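Local coordinates for putative uncharacterized protein (Streptococcus mutans, PDB 3L7N) that probably acts as a glutamine amidotransferase, releasing ammonia from glutamine for transfer to another substrate, at residues L18-L23 against A224-L229; V99-D104 against I167-K172; L130-D135 against L229-E234. All coordinates share one frame; numbering follows the deposited sequence.

Contact 1 of 3, residues L18-L23 against A224-L229; sequences LAWAAL and ALYSFL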
ATOM      1  N   LEU A  18       7.376  -5.829  -6.752  1.00 28.81           N
ATOM      2  CA  LEU A  18       8.715  -5.998  -7.273  1.00 27.81           C
ATOM      3  C   LEU A  18       8.725  -7.097  -8.284  1.00 29.73           C
ATOM      4  O   LEU A  18       9.266  -6.914  -9.385  1.00 30.82           O
ATOM      5  CB  LEU A  18       9.704  -6.297  -6.164  1.00 27.28           C
ATOM      6  CG  LEU A  18      11.185  -6.346  -6.587  1.00 25.80           C
ATOM      7  CD1 LEU A  18      11.530  -5.204  -7.547  1.00 24.96           C
ATOM      8  CD2 LEU A  18      12.163  -6.346  -5.341  1.00 20.63           C
ATOM      9  N   ALA A  19       8.096  -8.253  -7.946  1.00 29.38           N
ATOM     10  CA  ALA A  19       8.041  -9.402  -8.882  1.00 29.57           C
ATOM     11  C   ALA A  19       7.420  -9.028 -10.224  1.00 30.13           C
ATOM     12  O   ALA A  19       7.978  -9.323 -11.305  1.00 31.87           O
ATOM     13  CB  ALA A  19       7.318 -10.453  -8.297  1.00 31.47           C
ATOM     14  N   TRP A  20       6.290  -8.355 -10.166  1.00 29.80           N
ATOM     15  CA  TRP A  20       5.677  -7.791 -11.346  1.00 29.15           C
ATOM     16  C   TRP A  20       6.642  -6.977 -12.096  1.00 28.79           C
ATOM     17  O   TRP A  20       6.825  -7.162 -13.297  1.00 28.99           O
ATOM     18  CB  TRP A  20       4.439  -6.931 -10.973  1.00 29.90           C
ATOM     19  CG  TRP A  20       3.828  -6.274 -12.174  1.00 31.87           C
ATOM     20  CD1 TRP A  20       3.021  -6.870 -13.131  1.00 31.29           C
ATOM     21  CD2 TRP A  20       4.068  -4.938 -12.624  1.00 31.48           C
ATOM     22  NE1 TRP A  20       2.734  -5.961 -14.137  1.00 31.41           N
ATOM     23  CE2 TRP A  20       3.367  -4.773 -13.859  1.00 30.36           C
ATOM     24  CE3 TRP A  20       4.767  -3.840 -12.086  1.00 28.69           C
ATOM     25  CZ2 TRP A  20       3.339  -3.531 -14.564  1.00 31.64           C
ATOM     26  CZ3 TRP A  20       4.772  -2.590 -12.830  1.00 27.40           C
ATOM     27  CH2 TRP A  20       4.066  -2.467 -14.035  1.00 26.33           C
ATOM     28  N   ALA A  21       7.260  -6.011 -11.413  1.00 29.69           N
ATOM     29  CA  ALA A  21       8.213  -5.130 -12.100  1.00 28.92           C
ATOM     30  C   ALA A  21       9.345  -5.951 -12.756  1.00 29.27           C
ATOM     31  O   ALA A  21       9.771  -5.645 -13.854  1.00 28.32           O
ATOM     32  CB  ALA A  21       8.776  -4.041 -11.136  1.00 27.37           C
ATOM     33  N   ALA A  22       9.790  -7.040 -12.095  1.00 29.73           N
ATOM     34  CA  ALA A  22      10.859  -7.862 -12.671  1.00 29.22           C
ATOM     35  C   ALA A  22      10.382  -8.580 -13.874  1.00 30.81           C
ATOM     36  O   ALA A  22      11.033  -8.527 -14.907  1.00 31.23           O
ATOM     37  CB  ALA A  22      11.383  -8.782 -11.711  1.00 30.24           C
ATOM     38  N   LEU A  23       9.208  -9.261 -13.764  1.00 32.37           N
ATOM     39  CA  LEU A  23       8.639 -10.110 -14.916  1.00 32.46           C
ATOM     40  C   LEU A  23       8.341  -9.278 -16.124  1.00 32.99           C
ATOM     41  O   LEU A  23       8.674  -9.649 -17.229  1.00 33.37           O
ATOM     42  CB  LEU A  23       7.403 -10.841 -14.472  1.00 31.82           C
ATOM     43  CG  LEU A  23       7.695 -11.733 -13.274  1.00 31.91           C
ATOM     44  CD1 LEU A  23       6.466 -12.263 -12.645  1.00 28.22           C
ATOM     45  CD2 LEU A  23       8.703 -12.896 -13.668  1.00 30.93           C
ATOM     46  N   ALA A 224      -4.508 -10.689  -9.133  1.00 40.32           N
ATOM     47  CA  ALA A 224      -5.356  -9.572  -9.256  1.00 39.35           C
ATOM     48  C   ALA A 224      -4.495  -8.326  -9.385  1.00 40.94           C
ATOM     49  O   ALA A 224      -4.687  -7.503 -10.367  1.00 40.72           O
ATOM     50  CB  ALA A 224      -6.224  -9.477  -8.099  1.00 39.54           C
ATOM     51  N   LEU A 225      -3.488  -8.173  -8.450  1.00 39.09           N
ATOM     52  CA  LEU A 225      -2.499  -7.045  -8.532  1.00 37.10           C
ATOM     53  C   LEU A 225      -1.867  -6.912  -9.907  1.00 37.71           C
ATOM     54  O   LEU A 225      -1.904  -5.844 -10.503  1.00 37.92           O
ATOM     55  CB  LEU A 225      -1.464  -7.209  -7.528  1.00 36.06           C
ATOM     56  CG  LEU A 225      -0.532  -6.070  -7.240  1.00 35.85           C
ATOM     57  CD1 LEU A 225      -1.256  -4.740  -6.983  1.00 31.04           C
ATOM     58  CD2 LEU A 225       0.258  -6.459  -6.034  1.00 35.91           C
ATOM     59  N   TYR A 226      -1.327  -8.013 -10.437  1.00 37.75           N
ATOM     60  CA  TYR A 226      -0.713  -7.973 -11.746  1.00 37.88           C
ATOM     61  C   TYR A 226      -1.631  -7.382 -12.759  1.00 38.35           C
ATOM     62  O   TYR A 226      -1.190  -6.637 -13.639  1.00 39.79           O
ATOM     63  CB  TYR A 226      -0.244  -9.368 -12.204  1.00 37.59           C
ATOM     64  CG  TYR A 226       0.797  -9.970 -11.326  1.00 39.61           C
ATOM     65  CD1 TYR A 226       1.664  -9.179 -10.623  1.00 39.70           C
ATOM     66  CD2 TYR A 226       0.926 -11.348 -11.201  1.00 44.23           C
ATOM     67  CE1 TYR A 226       2.642  -9.737  -9.724  1.00 41.06           C
ATOM     68  CE2 TYR A 226       1.928 -11.928 -10.315  1.00 43.09           C
ATOM     69  CZ  TYR A 226       2.769 -11.090  -9.591  1.00 40.23           C
ATOM     70  OH  TYR A 226       3.722 -11.606  -8.700  1.00 36.31           O
ATOM     71  N   SER A 227      -2.909  -7.772 -12.726  1.00 39.02           N
ATOM     72  CA  SER A 227      -3.880  -7.265 -13.768  1.00 39.17           C
ATOM     73  C   SER A 227      -4.051  -5.757 -13.601  1.00 37.15           C
ATOM     74  O   SER A 227      -4.059  -5.018 -14.607  1.00 36.90           O
ATOM     75  CB  SER A 227      -5.222  -7.936 -13.648  1.00 39.63           C
ATOM     76  OG  SER A 227      -5.741  -7.737 -12.312  1.00 46.89           O
ATOM     77  N   PHE A 228      -4.133  -5.288 -12.332  1.00 35.11           N
ATOM     78  CA  PHE A 228      -4.151  -3.841 -12.059  1.00 34.87           C
ATOM     79  C   PHE A 228      -2.890  -3.084 -12.600  1.00 35.19           C
ATOM     80  O   PHE A 228      -3.023  -2.123 -13.407  1.00 35.84           O
ATOM     81  CB  PHE A 228      -4.388  -3.545 -10.583  1.00 35.08           C
ATOM     82  CG  PHE A 228      -4.180  -2.098 -10.212  1.00 37.87           C
ATOM     83  CD1 PHE A 228      -5.214  -1.139 -10.427  1.00 40.45           C
ATOM     84  CD2 PHE A 228      -2.926  -1.654  -9.685  1.00 39.57           C
ATOM     85  CE1 PHE A 228      -5.016   0.241 -10.113  1.00 41.53           C
ATOM     86  CE2 PHE A 228      -2.706  -0.282  -9.363  1.00 40.27           C
ATOM     87  CZ  PHE A 228      -3.759   0.678  -9.587  1.00 44.03           C
ATOM     88  N   LEU A 229      -1.684  -3.573 -12.261  1.00 34.98           N
ATOM     89  CA  LEU A 229      -0.447  -2.865 -12.672  1.00 34.88           C
ATOM     90  C   LEU A 229      -0.303  -2.869 -14.162  1.00 35.60           C
ATOM     91  O   LEU A 229       0.050  -1.820 -14.775  1.00 36.70           O
ATOM     92  CB  LEU A 229       0.810  -3.461 -11.988  1.00 34.62           C
ATOM     93  CG  LEU A 229       0.813  -3.421 -10.432  1.00 34.61           C
ATOM     94  CD1 LEU A 229       1.798  -4.470  -9.818  1.00 29.55           C
ATOM     95  CD2 LEU A 229       1.158  -2.046  -9.997  1.00 31.44           C
TER

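Contact 2 of 3, residues V99-D104 against I167-K172; sequences VAYGAD and IKFGPK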
ATOM      1  N   VAL A  99      -2.199  12.672   2.529  1.00 30.60           N
ATOM      2  CA  VAL A  99      -1.680  13.913   3.021  1.00 28.15           C
ATOM      3  C   VAL A  99      -1.217  14.720   1.877  1.00 29.46           C
ATOM      4  O   VAL A  99      -1.491  15.867   1.812  1.00 30.03           O
ATOM      5  CB  VAL A  99      -0.540  13.700   4.019  1.00 27.38           C
ATOM      6  CG1 VAL A  99       0.032  15.002   4.461  1.00 22.75           C
ATOM      7  CG2 VAL A  99      -1.030  12.958   5.191  1.00 26.18           C
ATOM      8  N   ALA A 100      -0.543  14.096   0.918  1.00 30.40           N
ATOM      9  CA  ALA A 100       0.039  14.865  -0.184  1.00 31.64           C
ATOM     10  C   ALA A 100      -1.049  15.603  -0.945  1.00 32.61           C
ATOM     11  O   ALA A 100      -0.825  16.670  -1.451  1.00 33.14           O
ATOM     12  CB  ALA A 100       0.807  13.987  -1.096  1.00 30.64           C
ATOM     13  N   TYR A 101      -2.236  14.994  -0.994  1.00 34.57           N
ATOM     14  CA  TYR A 101      -3.397  15.483  -1.795  1.00 35.69           C
ATOM     15  C   TYR A 101      -4.411  16.298  -0.953  1.00 37.71           C
ATOM     16  O   TYR A 101      -5.511  16.602  -1.444  1.00 39.16           O
ATOM     17  CB  TYR A 101      -4.122  14.313  -2.424  1.00 33.83           C
ATOM     18  CG  TYR A 101      -3.495  13.865  -3.713  1.00 35.88           C
ATOM     19  CD1 TYR A 101      -3.740  14.551  -4.885  1.00 36.14           C
ATOM     20  CD2 TYR A 101      -2.594  12.762  -3.760  1.00 33.31           C
ATOM     21  CE1 TYR A 101      -3.175  14.141  -6.126  1.00 33.19           C
ATOM     22  CE2 TYR A 101      -2.043  12.340  -4.982  1.00 31.26           C
ATOM     23  CZ  TYR A 101      -2.347  13.062  -6.166  1.00 32.83           C
ATOM     24  OH  TYR A 101      -1.816  12.715  -7.359  1.00 30.76           O
ATOM     25  N   GLY A 102      -4.044  16.622   0.315  1.00 37.31           N
ATOM     26  CA  GLY A 102      -4.705  17.609   1.065  1.00 37.19           C
ATOM     27  C   GLY A 102      -5.504  17.079   2.221  1.00 39.77           C
ATOM     28  O   GLY A 102      -6.076  17.836   2.942  1.00 43.27           O
ATOM     29  N   ALA A 103      -5.523  15.786   2.454  1.00 40.71           N
ATOM     30  CA  ALA A 103      -6.292  15.245   3.566  1.00 40.71           C
ATOM     31  C   ALA A 103      -5.472  14.498   4.575  1.00 41.94           C
ATOM     32  O   ALA A 103      -4.755  13.629   4.232  1.00 42.96           O
ATOM     33  CB  ALA A 103      -7.306  14.357   3.054  1.00 39.64           C
ATOM     34  N   ASP A 104      -5.618  14.801   5.838  1.00 20.00           N
ATOM     35  CA  ASP A 104      -4.883  14.084   6.846  1.00 20.00           C
ATOM     36  C   ASP A 104      -5.496  12.785   7.255  1.00 20.00           C
ATOM     37  O   ASP A 104      -6.668  12.590   7.146  1.00 47.55           O
ATOM     38  CB  ASP A 104      -4.594  14.926   8.065  1.00 20.00           C
ATOM     39  CG  ASP A 104      -3.414  14.396   8.831  1.00 20.00           C
ATOM     40  OD1 ASP A 104      -3.006  13.280   8.542  1.00 20.00           O
ATOM     41  OD2 ASP A 104      -2.868  15.068   9.707  1.00 20.00           O
ATOM     42  N   ILE A 167      -8.139   3.787  -3.358  1.00 35.36           N
ATOM     43  CA  ILE A 167      -8.546   5.189  -3.592  1.00 32.32           C
ATOM     44  C   ILE A 167      -7.889   5.679  -4.852  1.00 33.53           C
ATOM     45  O   ILE A 167      -6.743   5.353  -5.109  1.00 35.17           O
ATOM     46  CB  ILE A 167      -8.166   6.106  -2.428  1.00 31.16           C
ATOM     47  CG1 ILE A 167      -8.853   5.686  -1.164  1.00 24.84           C
ATOM     48  CG2 ILE A 167      -8.455   7.634  -2.773  1.00 29.15           C
ATOM     49  CD1 ILE A 167      -8.411   6.529   0.039  1.00 21.44           C
ATOM     50  N   LYS A 168      -8.628   6.398  -5.682  1.00 31.85           N
ATOM     51  CA  LYS A 168      -8.050   6.995  -6.802  1.00 31.18           C
ATOM     52  C   LYS A 168      -7.976   8.442  -6.552  1.00 32.89           C
ATOM     53  O   LYS A 168      -9.032   9.138  -6.494  1.00 35.82           O
ATOM     54  CB  LYS A 168      -8.844   6.742  -8.006  1.00 30.86           C
ATOM     55  CG  LYS A 168      -8.295   7.456  -9.242  1.00 32.53           C
ATOM     56  CD  LYS A 168      -9.219   7.243 -10.443  1.00 36.41           C
ATOM     57  CE  LYS A 168      -8.682   7.824 -11.718  1.00 39.96           C
ATOM     58  NZ  LYS A 168      -8.875   6.773 -12.870  1.00 45.76           N
ATOM     59  N   PHE A 169      -6.731   8.924  -6.362  1.00 32.46           N
ATOM     60  CA  PHE A 169      -6.402  10.335  -6.148  1.00 30.80           C
ATOM     61  C   PHE A 169      -6.251  11.089  -7.452  1.00 30.89           C
ATOM     62  O   PHE A 169      -6.374  12.312  -7.480  1.00 30.61           O
ATOM     63  CB  PHE A 169      -5.087  10.444  -5.382  1.00 30.42           C
ATOM     64  CG  PHE A 169      -5.191  10.061  -3.955  1.00 28.85           C
ATOM     65  CD1 PHE A 169      -5.655  10.976  -3.009  1.00 28.24           C
ATOM     66  CD2 PHE A 169      -4.833   8.782  -3.534  1.00 28.50           C
ATOM     67  CE1 PHE A 169      -5.786  10.612  -1.632  1.00 26.32           C
ATOM     68  CE2 PHE A 169      -4.947   8.400  -2.167  1.00 28.35           C
ATOM     69  CZ  PHE A 169      -5.426   9.323  -1.221  1.00 30.09           C
ATOM     70  N   GLY A 170      -5.875  10.386  -8.506  1.00 30.02           N
ATOM     71  CA  GLY A 170      -5.545  11.044  -9.747  1.00 30.96           C
ATOM     72  C   GLY A 170      -5.652  10.059 -10.871  1.00 33.01           C
ATOM     73  O   GLY A 170      -5.940   8.892 -10.632  1.00 33.29           O
ATOM     74  N   PRO A 171      -5.504  10.535 -12.118  1.00 34.78           N
ATOM     75  CA  PRO A 171      -5.747   9.682 -13.275  1.00 36.79           C
ATOM     76  C   PRO A 171      -4.867   8.478 -13.245  1.00 39.87           C
ATOM     77  O   PRO A 171      -5.270   7.374 -13.737  1.00 42.98           O
ATOM     78  CB  PRO A 171      -5.364  10.556 -14.449  1.00 36.57           C
ATOM     79  CG  PRO A 171      -5.258  11.997 -13.888  1.00 36.79           C
ATOM     80  CD  PRO A 171      -5.589  11.966 -12.453  1.00 34.81           C
ATOM     81  N   LYS A 172      -3.658   8.634 -12.697  1.00 40.40           N
ATOM     82  CA  LYS A 172      -2.702   7.532 -12.687  1.00 39.90           C
ATOM     83  C   LYS A 172      -2.055   7.373 -11.327  1.00 38.10           C
ATOM     84  O   LYS A 172      -0.956   6.906 -11.225  1.00 39.58           O
ATOM     85  CB  LYS A 172      -1.652   7.728 -13.808  1.00 40.35           C
ATOM     86  CG  LYS A 172      -2.285   7.602 -15.197  1.00 44.67           C
ATOM     87  CD  LYS A 172      -1.377   6.967 -16.181  1.00 48.70           C
ATOM     88  CE  LYS A 172      -2.071   5.775 -16.827  1.00 51.89           C
ATOM     89  NZ  LYS A 172      -1.204   5.142 -17.889  1.00 55.86           N
TER

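Contact 3 of 3, residues L130-D135 against L229-E234; sequences LSDFSD and LDRLTE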
ATOM      1  N   LEU A 130      -9.433  -1.869 -12.806  1.00 45.09           N
ATOM      2  CA  LEU A 130      -9.908  -2.957 -11.899  1.00 44.40           C
ATOM      3  C   LEU A 130     -10.807  -3.990 -12.595  1.00 44.22           C
ATOM      4  O   LEU A 130     -11.414  -4.814 -11.933  1.00 43.41           O
ATOM      5  CB  LEU A 130     -10.633  -2.387 -10.654  1.00 43.20           C
ATOM      6  CG  LEU A 130      -9.875  -1.365  -9.820  1.00 44.73           C
ATOM      7  CD1 LEU A 130     -10.770  -0.721  -8.669  1.00 43.61           C
ATOM      8  CD2 LEU A 130      -8.659  -1.980  -9.258  1.00 41.35           C
ATOM      9  N   SER A 131     -10.903  -3.938 -13.919  1.00 44.67           N
ATOM     10  CA  SER A 131     -11.757  -4.881 -14.617  1.00 46.57           C
ATOM     11  C   SER A 131     -11.578  -6.329 -14.150  1.00 48.98           C
ATOM     12  O   SER A 131     -12.534  -7.083 -14.161  1.00 52.67           O
ATOM     13  CB  SER A 131     -11.569  -4.807 -16.087  1.00 45.80           C
ATOM     14  OG  SER A 131     -11.417  -3.484 -16.496  1.00 48.27           O
ATOM     15  N   ASP A 132     -10.371  -6.736 -13.762  1.00 49.33           N
ATOM     16  CA  ASP A 132     -10.155  -8.159 -13.468  1.00 50.50           C
ATOM     17  C   ASP A 132     -10.352  -8.529 -12.022  1.00 52.07           C
ATOM     18  O   ASP A 132     -10.136  -9.658 -11.635  1.00 53.35           O
ATOM     19  CB  ASP A 132      -8.851  -8.642 -14.020  1.00 49.95           C
ATOM     20  CG  ASP A 132      -8.822  -8.579 -15.536  1.00 52.92           C
ATOM     21  OD1 ASP A 132      -9.794  -9.000 -16.145  1.00 57.41           O
ATOM     22  OD2 ASP A 132      -7.869  -8.037 -16.115  1.00 56.24           O
ATOM     23  N   PHE A 133     -10.871  -7.592 -11.247  1.00 53.44           N
ATOM     24  CA  PHE A 133     -11.235  -7.851  -9.868  1.00 55.62           C
ATOM     25  C   PHE A 133     -12.717  -8.274  -9.832  1.00 58.33           C
ATOM     26  O   PHE A 133     -13.599  -7.464 -10.171  1.00 59.94           O
ATOM     27  CB  PHE A 133     -11.090  -6.552  -9.040  1.00 54.78           C
ATOM     28  CG  PHE A 133      -9.648  -6.178  -8.681  1.00 54.63           C
ATOM     29  CD1 PHE A 133      -8.661  -6.006  -9.681  1.00 55.47           C
ATOM     30  CD2 PHE A 133      -9.315  -5.856  -7.361  1.00 50.21           C
ATOM     31  CE1 PHE A 133      -7.382  -5.578  -9.337  1.00 52.40           C
ATOM     32  CE2 PHE A 133      -8.023  -5.437  -7.027  1.00 47.90           C
ATOM     33  CZ  PHE A 133      -7.078  -5.293  -7.992  1.00 48.87           C
ATOM     34  N   SER A 134     -13.006  -9.509  -9.407  1.00 60.30           N
ATOM     35  CA  SER A 134     -14.379  -9.849  -9.005  1.00 62.03           C
ATOM     36  C   SER A 134     -14.880  -8.799  -7.936  1.00 63.96           C
ATOM     37  O   SER A 134     -14.062  -8.167  -7.245  1.00 64.28           O
ATOM     38  CB  SER A 134     -14.416 -11.240  -8.420  1.00 61.98           C
ATOM     39  OG  SER A 134     -13.681 -11.291  -7.209  1.00 61.14           O
ATOM     40  N   ASP A 135     -16.200  -8.625  -7.809  1.00 64.96           N
ATOM     41  CA  ASP A 135     -16.758  -7.570  -6.884  1.00 65.76           C
ATOM     42  C   ASP A 135     -16.242  -7.687  -5.469  1.00 65.02           C
ATOM     43  O   ASP A 135     -16.144  -6.677  -4.741  1.00 63.93           O
ATOM     44  CB  ASP A 135     -18.251  -7.665  -6.837  1.00 66.96           C
ATOM     45  CG  ASP A 135     -18.881  -7.238  -8.086  1.00 68.38           C
ATOM     46  OD1 ASP A 135     -18.126  -6.855  -9.065  1.00 64.55           O
ATOM     47  OD2 ASP A 135     -20.146  -7.271  -8.122  1.00 70.55           O
ATOM     48  N   LEU A 229      -1.684  -3.573 -12.261  1.00 34.98           N
ATOM     49  CA  LEU A 229      -0.447  -2.865 -12.672  1.00 34.88           C
ATOM     50  C   LEU A 229      -0.303  -2.869 -14.162  1.00 35.60           C
ATOM     51  O   LEU A 229       0.050  -1.820 -14.775  1.00 36.70           O
ATOM     52  CB  LEU A 229       0.810  -3.461 -11.988  1.00 34.62           C
ATOM     53  CG  LEU A 229       0.813  -3.421 -10.432  1.00 34.61           C
ATOM     54  CD1 LEU A 229       1.798  -4.470  -9.818  1.00 29.55           C
ATOM     55  CD2 LEU A 229       1.158  -2.046  -9.997  1.00 31.44           C
ATOM     56  N   ASP A 230      -0.617  -4.011 -14.785  1.00 35.14           N
ATOM     57  CA  ASP A 230      -0.604  -4.088 -16.223  1.00 36.16           C
ATOM     58  C   ASP A 230      -1.495  -3.094 -16.852  1.00 36.42           C
ATOM     59  O   ASP A 230      -1.094  -2.383 -17.849  1.00 35.94           O
ATOM     60  CB  ASP A 230      -0.953  -5.446 -16.676  1.00 36.64           C
ATOM     61  CG  ASP A 230       0.199  -6.361 -16.627  1.00 39.61           C
ATOM     62  OD1 ASP A 230       1.346  -5.936 -16.998  1.00 44.94           O
ATOM     63  OD2 ASP A 230       0.008  -7.469 -16.191  1.00 42.43           O
ATOM     64  N   ARG A 231      -2.706  -2.962 -16.297  1.00 36.97           N
ATOM     65  CA  ARG A 231      -3.670  -2.040 -16.891  1.00 37.53           C
ATOM     66  C   ARG A 231      -3.313  -0.585 -16.601  1.00 35.91           C
ATOM     67  O   ARG A 231      -3.438   0.272 -17.484  1.00 35.73           O
ATOM     68  CB  ARG A 231      -5.066  -2.360 -16.454  1.00 37.74           C
ATOM     69  CG  ARG A 231      -5.648  -3.665 -17.050  1.00 39.73           C
ATOM     70  CD  ARG A 231      -6.985  -3.908 -16.410  1.00 45.05           C
ATOM     71  NE  ARG A 231      -7.623  -5.132 -16.810  1.00 49.30           N
ATOM     72  CZ  ARG A 231      -8.337  -5.278 -17.933  1.00 51.72           C
ATOM     73  NH1 ARG A 231      -8.403  -4.280 -18.831  1.00 45.88           N
ATOM     74  NH2 ARG A 231      -8.965  -6.443 -18.171  1.00 49.05           N
ATOM     75  N   LEU A 232      -2.820  -0.323 -15.382  1.00 33.41           N
ATOM     76  CA  LEU A 232      -2.467   0.998 -14.986  1.00 32.92           C
ATOM     77  C   LEU A 232      -1.386   1.550 -15.900  1.00 34.59           C
ATOM     78  O   LEU A 232      -1.333   2.748 -16.176  1.00 34.60           O
ATOM     79  CB  LEU A 232      -1.995   1.003 -13.566  1.00 32.10           C
ATOM     80  CG  LEU A 232      -1.351   2.262 -12.984  1.00 31.80           C
ATOM     81  CD1 LEU A 232      -2.415   3.400 -12.789  1.00 30.86           C
ATOM     82  CD2 LEU A 232      -0.694   1.941 -11.639  1.00 22.26           C
ATOM     83  N   THR A 233      -0.548   0.676 -16.407  1.00 36.33           N
ATOM     84  CA  THR A 233       0.682   1.140 -17.099  1.00 37.68           C
ATOM     85  C   THR A 233       0.666   0.922 -18.578  1.00 39.79           C
ATOM     86  O   THR A 233       1.595   1.267 -19.227  1.00 40.78           O
ATOM     87  CB  THR A 233       2.001   0.495 -16.516  1.00 35.85           C
ATOM     88  OG1 THR A 233       1.988  -0.900 -16.731  1.00 34.24           O
ATOM     89  CG2 THR A 233       2.099   0.740 -15.109  1.00 34.38           C
ATOM     90  N   GLU A 234      -0.413   0.340 -19.092  1.00 41.44           N
ATOM     91  CA  GLU A 234      -0.536   0.080 -20.521  1.00 42.85           C
ATOM     92  C   GLU A 234      -0.935   1.342 -21.279  1.00 41.75           C
ATOM     93  O   GLU A 234      -0.235   1.776 -22.193  1.00 42.63           O
ATOM     94  CB  GLU A 234      -1.555  -1.032 -20.778  1.00 45.05           C
ATOM     95  CG  GLU A 234      -2.085  -1.070 -22.203  1.00 52.16           C
ATOM     96  CD  GLU A 234      -3.479  -1.661 -22.289  1.00 62.05           C
ATOM     97  OE1 GLU A 234      -3.884  -2.072 -23.397  1.00 63.21           O
ATOM     98  OE2 GLU A 234      -4.170  -1.714 -21.250  1.00 59.73           O
TER

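Contact 1 of 3, residues L18-L23 against A224-L229
Trp20 carries this contact, its indole filling the gap between helix 15-23 and helix 219-233, where Leu229 and Tyr226 receive it. The segment axes approach to 10.4 Å and cross at -56°, a separation that suits a large flat side chain on one partner.

The CH-pi contact comes first. Leu229 CB stands over the six-membered ring of Trp20, 3.5 Å from its centroid and close to the ring normal, while Leu229 CD1 reaches the shared part of the indole, 3.6 Å from Trp20 CD2. With CG anti to the backbone N (chi1 177°), Trp20 projects its ring across to the second helix and offers Leu229 a broad face.

Aromatic contact is looser. The Tyr226 ring and the five-membered ring of Trp20 are nearly parallel, 24° apart, but displaced along their planes, with centroids 5.7 Å apart. The closest approach is Tyr226 CE1 to Trp20 CB, 3.6 Å, with ring atoms also near, Tyr226 CD1 3.7 Å from Trp20 CD1. The ring of the partly exposed Tyr226 packs on apolar atoms, while its OH ends 3.8 Å from Ala19 CB.

Of the polar groups, Trp20 NE1 is satisfied by Asp230 OD1, one residue beyond Leu229. Trp20 also rests on Ile3 of strand 2-7. Helix 15-23 is the connection of a beta-alpha-beta crossover between strands 2-7 and 27-32, and the contact is the helix-helix packing over a central sheet familiar from three-layered alpha/beta folds.

Contact 2 of 3, residues V99-D104 against I167-K172
Tyr101, whose ring lies against Phe169, sits in the turn closed by the bond from Gly102 N to Val99 O, 3.1 Å long. This turn is part of a Schellman motif ending helix 92-100. Gly102 is its C-prime residue, with a positive phi of 110° that glycine accepts readily, since a side chain there would run into the preceding carbonyl oxygen. The carbonyl O of Tyr101 is itself held by Lys152 NZ.

On the other side, Phe169 and Gly170 both face Gln173, forming a classic beta bulge in the hairpin of strands 166-170 and 173-176. The contact thus joins a helix terminus to a bulged hairpin of the central sheet.

Two aromatic side chains carry most of the contact. Their planes are 19° apart, with the rings displaced and their centroids separated by 5.0 Å. Phe169 CG lies beside its backbone N (chi1 -72°), which turns the ring toward Tyr101. Phe169 CB stands over one face of the Tyr101 ring, toward its rim, a CH-pi contact 3.8 Å from the centroid. Phenylalanine suits the buried side; the apolar ring and hydroxyl of tyrosine suit the partly exposed one. Phe169 CD1 packs 3.6 Å from Tyr101 CD2.

Contact 3 of 3, residues L130-D135 against L229-E234
Arg231 reaches out from the last turns of helix 219-233 to the loop 130-135, where Asp132 takes its charge and Ser131 lies against its flat end. The contact is a salt bridge at the protein surface, and these three residues carry it.

Arg231 buries the largest area. Its CG stands beside the backbone N (chi1 -71°) and the chain then runs extended to NE, which carries the guanidinium clear of the helix; the length of arginine lets it span the distance to the loop. The grip is side-on: both NE and NH2 donate to one oxygen, Asp132 OD2, at 3.0 Å from Arg231 NE and 2.8 Å from Arg231 NH2. A weak third bond links Arg231 NH2 to Asp132 OD1, at 3.4 Å.

Asp132 OD2 lies close to the guanidinium plane, at its edge, but the converse does not hold. Both nitrogens come to OD2 from above the carboxylate, on the same face, and the two planes are turned 46° from each other. The pairing therefore differs from the flat, two-oxygen fork of a coplanar salt bridge, although two donors on one atom should still restrain the rotation of the arginine end.

Ser131 supplies the cover. Its CB sits over the centre of one guanidinium face, 3.7 Å from Arg231 NH2, while its OG is engaged by Ser128 O. Ser131 and Asp132 are the central pair of a type I beta turn, closed by Phe133 N to Leu130 O at 2.9 Å; both are exposed there and face Arg231.

The loop links strands 115-120 and 136-143; beneath the salt bridge Leu130 and Phe133 pack on Phe228 of helix 219-233, whose Leu232 rests on strand 86-90.

Contacts 1 and 3 both use helix 219-233 and share Leu229; their centres are 10 Å apart. Contact 1 joins this C-terminal helix to helix 15-23 near the chain's start, and contact 3 ties it to the loop before strand 136-143. Contact 2 lies farther off, its centre about 22 Å from that of contact 1 and 19 Å from that of contact 3, yet Lys172 NZ reaches Leu232 O in the shared helix. Along the chain contact 2 falls between the two segments of contact 1, whereas contact 3 alternates with each of the others. The last helix thus links early, middle and late parts of the chain beside the mixed sheet.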